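Local coordinates for protein intracellular protease/amidase (Salmonella enterica subsp. enterica serovar Typhimurium, PDB 4K2H) that belongs to the DJ-1/PfpI family, binds zinc and may act as a peptidase, although its function has not been established, at residues Leu113-Cys126 against Glu136-Leu150. The protein carries 1 engineered substitution. Residues are numbered along the deposited sequence; the frame is centred on the assembly and turned at random.
Sequences LGAHGLLKGRRYVC and EGVYVDAPVVEDGNL
With CG of Y124 wedged between its own backbone N and carbonyl carbon (chi1 76°), the ring lies under Y139 CA, a CH-pi contact 4.2 Å from the centroid. Y139, its CG anti to the backbone N (chi1 174°), sends its ring toward V125 CG2 and meets C126 O at the ring edge. The frame is a short parallel pair, 123-124 beside 138-139, in the DJ-1/PfpI fold, away from the zinc sites. V138 N gives a nearly straight bond to R122 O (3.0 Å, 178°), V138 O accepts from Y124 N, and Y124 O takes V140 N at 2.8 Å. L119 CD1 covers the other face of the Y124 ring. D147 OD2 uses its anti lone pair to accept R123 N at 2.9 Å. D147 CB lies over one face of the R123 guanidinium, and R123 NE makes a long salt bridge to D147 OD2 (3.8 Å), charge attraction only because the oxygen lies well out of plane; NH1 bonds weakly to E146 O. R122 lays its guanidinium between K120 CE and L150 CB, and its NH2 forms a salt bridge with D96. R122 NE donates to L119 O at 2.7 Å, opposite R122 N across the carbonyl plane.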
# COMPACT_ATOMS: atom_id res chain seq x y z
N LEU A 113 -15.16 -6.02 15.47
CA LEU A 113 -16.52 -5.60 15.79
C LEU A 113 -17.41 -6.81 16.09
O LEU A 113 -18.08 -6.84 17.12
CB LEU A 113 -17.11 -4.77 14.65
CG LEU A 113 -16.22 -3.63 14.18
CD1 LEU A 113 -16.93 -2.78 13.14
CD2 LEU A 113 -15.79 -2.78 15.37
N GLY A 114 -17.41 -7.79 15.20
CA GLY A 114 -18.29 -8.96 15.34
C GLY A 114 -17.94 -9.80 16.56
O GLY A 114 -18.80 -10.17 17.35
N ALA A 115 -16.65 -10.08 16.72
CA ALA A 115 -16.18 -10.84 17.89
C ALA A 115 -16.46 -10.15 19.24
O ALA A 115 -16.18 -10.73 20.28
CB ALA A 115 -14.68 -11.12 17.77
N HIS A 116 -16.99 -8.93 19.22
CA HIS A 116 -17.36 -8.24 20.44
C HIS A 116 -18.82 -7.87 20.50
O HIS A 116 -19.27 -7.21 21.44
CB HIS A 116 -16.51 -6.98 20.59
CG HIS A 116 -15.19 -7.26 21.21
ND1 HIS A 116 -15.07 -7.88 22.42
CD2 HIS A 116 -13.93 -7.04 20.77
CE1 HIS A 116 -13.79 -8.03 22.71
NE2 HIS A 116 -13.08 -7.52 21.73
N GLY A 117 -19.57 -8.30 19.48
CA GLY A 117 -21.00 -8.02 19.40
C GLY A 117 -21.31 -6.57 19.11
O GLY A 117 -22.32 -6.08 19.57
N LEU A 118 -20.46 -5.89 18.35
CA LEU A 118 -20.59 -4.44 18.16
C LEU A 118 -21.05 -4.08 16.76
O LEU A 118 -21.00 -2.91 16.38
CB LEU A 118 -19.25 -3.72 18.45
CG LEU A 118 -18.57 -3.97 19.81
CD1 LEU A 118 -17.25 -3.21 19.90
CD2 LEU A 118 -19.48 -3.56 20.96
N LEU A 119 -21.51 -5.07 16.00
CA LEU A 119 -21.99 -4.80 14.64
C LEU A 119 -23.39 -4.19 14.63
O LEU A 119 -23.73 -3.46 13.69
CB LEU A 119 -21.91 -6.03 13.75
CG LEU A 119 -20.46 -6.27 13.30
CD1 LEU A 119 -20.31 -7.63 12.64
CD2 LEU A 119 -19.95 -5.16 12.38
N LYS A 120 -24.16 -4.45 15.69
CA LYS A 120 -25.48 -3.83 15.91
C LYS A 120 -26.46 -4.23 14.82
O LYS A 120 -27.24 -3.41 14.36
CB LYS A 120 -25.40 -2.29 15.97
CG LYS A 120 -24.82 -1.77 17.28
CD LYS A 120 -24.86 -0.25 17.36
CE LYS A 120 -23.81 0.37 16.46
NZ LYS A 120 -24.00 1.83 16.29
N GLY A 121 -26.39 -5.49 14.42
CA GLY A 121 -27.21 -6.00 13.33
C GLY A 121 -26.83 -5.47 11.95
O GLY A 121 -27.50 -5.77 10.98
N ARG A 122 -25.76 -4.68 11.82
CA ARG A 122 -25.54 -4.00 10.55
C ARG A 122 -25.00 -4.91 9.46
O ARG A 122 -24.42 -5.97 9.75
CB ARG A 122 -24.65 -2.78 10.71
CG ARG A 122 -25.37 -1.59 11.34
CD ARG A 122 -24.37 -0.51 11.71
NE ARG A 122 -23.41 -1.01 12.72
CZ ARG A 122 -22.57 -0.24 13.40
NH1 ARG A 122 -22.57 1.07 13.23
NH2 ARG A 122 -21.76 -0.78 14.29
N ARG A 123 -25.24 -4.50 8.22
CA ARG A 123 -24.66 -5.17 7.06
C ARG A 123 -23.17 -4.83 6.96
O ARG A 123 -22.78 -3.70 7.17
CB ARG A 123 -25.39 -4.76 5.77
CG ARG A 123 -26.81 -5.32 5.69
CD ARG A 123 -27.53 -4.81 4.45
NE ARG A 123 -27.74 -3.37 4.57
CZ ARG A 123 -27.10 -2.42 3.88
NH1 ARG A 123 -27.40 -1.14 4.10
NH2 ARG A 123 -26.18 -2.74 2.96
N TYR A 124 -22.36 -5.84 6.62
CA TYR A 124 -20.91 -5.71 6.62
C TYR A 124 -20.34 -6.81 5.73
O TYR A 124 -21.02 -7.79 5.42
CB TYR A 124 -20.35 -5.83 8.05
CG TYR A 124 -20.34 -7.26 8.53
CD1 TYR A 124 -19.19 -8.03 8.40
CD2 TYR A 124 -21.51 -7.87 9.03
CE1 TYR A 124 -19.16 -9.36 8.76
CE2 TYR A 124 -21.50 -9.21 9.42
CZ TYR A 124 -20.30 -9.95 9.28
OH TYR A 124 -20.21 -11.28 9.66
N VAL A 125 -19.08 -6.63 5.34
CA VAL A 125 -18.30 -7.65 4.67
C VAL A 125 -16.98 -7.81 5.41
O VAL A 125 -16.53 -6.93 6.13
CB VAL A 125 -18.05 -7.31 3.19
CG1 VAL A 125 -17.12 -6.11 3.02
CG2 VAL A 125 -17.51 -8.51 2.43
N CYS A 126 -16.37 -8.96 5.23
CA CYS A 126 -15.08 -9.23 5.78
C CYS A 126 -14.44 -10.25 4.85
O CYS A 126 -15.07 -10.69 3.87
CB CYS A 126 -15.25 -9.79 7.20
SG CYS A 126 -16.10 -11.37 7.24
N GLU A 136 -23.94 -11.83 15.30
CA GLU A 136 -24.99 -10.77 15.22
C GLU A 136 -24.81 -9.66 14.16
O GLU A 136 -25.23 -8.52 14.36
CB GLU A 136 -25.23 -10.15 16.61
CG GLU A 136 -23.98 -9.65 17.34
CD GLU A 136 -23.39 -8.36 16.78
OE1 GLU A 136 -24.13 -7.34 16.72
OE2 GLU A 136 -22.19 -8.35 16.41
N GLY A 137 -24.22 -9.97 13.02
CA GLY A 137 -24.20 -9.01 11.92
C GLY A 137 -24.90 -9.63 10.75
O GLY A 137 -25.30 -10.80 10.82
N VAL A 138 -25.05 -8.87 9.67
CA VAL A 138 -25.52 -9.44 8.40
C VAL A 138 -24.44 -9.38 7.31
O VAL A 138 -24.23 -8.35 6.68
CB VAL A 138 -26.80 -8.73 7.87
CG1 VAL A 138 -27.22 -9.35 6.54
CG2 VAL A 138 -27.92 -8.83 8.89
N TYR A 139 -23.79 -10.52 7.06
CA TYR A 139 -22.76 -10.60 6.05
C TYR A 139 -23.32 -10.38 4.65
O TYR A 139 -24.27 -11.06 4.26
CB TYR A 139 -22.09 -11.97 6.10
CG TYR A 139 -21.09 -12.20 4.99
CD1 TYR A 139 -19.79 -11.70 5.08
CD2 TYR A 139 -21.43 -12.91 3.87
CE1 TYR A 139 -18.87 -11.91 4.08
CE2 TYR A 139 -20.53 -13.14 2.85
CZ TYR A 139 -19.24 -12.63 2.95
OH TYR A 139 -18.35 -12.86 1.93
N VAL A 140 -22.73 -9.44 3.91
CA VAL A 140 -23.02 -9.25 2.49
C VAL A 140 -21.72 -9.44 1.73
O VAL A 140 -20.67 -8.91 2.15
CB VAL A 140 -23.56 -7.84 2.18
CG1 VAL A 140 -23.97 -7.71 0.70
CG2 VAL A 140 -24.76 -7.52 3.06
N ASP A 141 -21.76 -10.22 0.65
CA ASP A 141 -20.56 -10.43 -0.16
C ASP A 141 -20.49 -9.37 -1.23
O ASP A 141 -20.95 -9.58 -2.33
CB ASP A 141 -20.51 -11.82 -0.79
CG ASP A 141 -19.20 -12.07 -1.55
OD1 ASP A 141 -18.31 -11.17 -1.61
OD2 ASP A 141 -19.03 -13.18 -2.09
N ALA A 142 -19.89 -8.24 -0.89
CA ALA A 142 -19.60 -7.18 -1.86
C ALA A 142 -18.23 -6.57 -1.55
O ALA A 142 -17.76 -6.64 -0.42
CB ALA A 142 -20.67 -6.12 -1.82
N PRO A 143 -17.59 -5.95 -2.56
CA PRO A 143 -16.30 -5.27 -2.37
C PRO A 143 -16.30 -4.30 -1.20
O PRO A 143 -15.37 -4.31 -0.38
CB PRO A 143 -16.10 -4.53 -3.71
CG PRO A 143 -16.78 -5.41 -4.71
CD PRO A 143 -17.99 -5.97 -3.99
N VAL A 144 -17.34 -3.47 -1.16
CA VAL A 144 -17.53 -2.47 -0.16
C VAL A 144 -19.01 -2.47 0.21
O VAL A 144 -19.88 -2.42 -0.65
CB VAL A 144 -17.12 -1.08 -0.69
CG1 VAL A 144 -17.35 -0.01 0.37
CG2 VAL A 144 -15.65 -1.07 -1.09
N VAL A 145 -19.29 -2.51 1.51
CA VAL A 145 -20.65 -2.48 2.04
C VAL A 145 -20.78 -1.24 2.88
O VAL A 145 -19.86 -0.94 3.67
CB VAL A 145 -20.88 -3.69 2.93
CG1 VAL A 145 -22.24 -3.62 3.63
CG2 VAL A 145 -20.76 -4.95 2.09
N GLU A 146 -21.88 -0.51 2.71
CA GLU A 146 -22.19 0.65 3.56
C GLU A 146 -23.51 0.48 4.26
O GLU A 146 -24.53 0.17 3.62
CB GLU A 146 -22.31 1.91 2.74
CG GLU A 146 -21.07 2.28 2.00
CD GLU A 146 -21.29 3.53 1.18
OE1 GLU A 146 -21.57 4.59 1.79
OE2 GLU A 146 -21.18 3.43 -0.06
N ASP A 147 -23.52 0.73 5.56
CA ASP A 147 -24.76 0.66 6.32
C ASP A 147 -24.67 1.64 7.45
O ASP A 147 -24.01 1.35 8.44
CB ASP A 147 -25.00 -0.76 6.84
CG ASP A 147 -26.33 -0.90 7.59
OD1 ASP A 147 -27.02 0.11 7.82
OD2 ASP A 147 -26.66 -2.02 7.97
N GLY A 148 -25.33 2.79 7.30
CA GLY A 148 -25.23 3.88 8.26
C GLY A 148 -23.81 4.40 8.32
O GLY A 148 -23.24 4.74 7.30
N ASN A 149 -23.22 4.44 9.51
CA ASN A 149 -21.86 4.94 9.67
C ASN A 149 -20.78 3.81 9.62
O ASN A 149 -19.62 4.02 9.97
CB ASN A 149 -21.77 5.75 10.97
CG ASN A 149 -22.06 4.90 12.21
OD1 ASN A 149 -22.99 4.08 12.20
ND2 ASN A 149 -21.26 5.09 13.28
N LEU A 150 -21.18 2.62 9.18
CA LEU A 150 -20.28 1.48 9.05
C LEU A 150 -19.98 1.27 7.58
O LEU A 150 -20.92 1.00 6.79
CB LEU A 150 -20.94 0.24 9.63
CG LEU A 150 -20.06 -1.01 9.66
CD1 LEU A 150 -18.82 -0.88 10.57
CD2 LEU A 150 -20.95 -2.15 10.10
O HOH W 1 -20.35 -2.23 6.47
O HOH W 2 -22.48 -12.43 10.30
O HOH W 3 -15.73 -12.78 2.83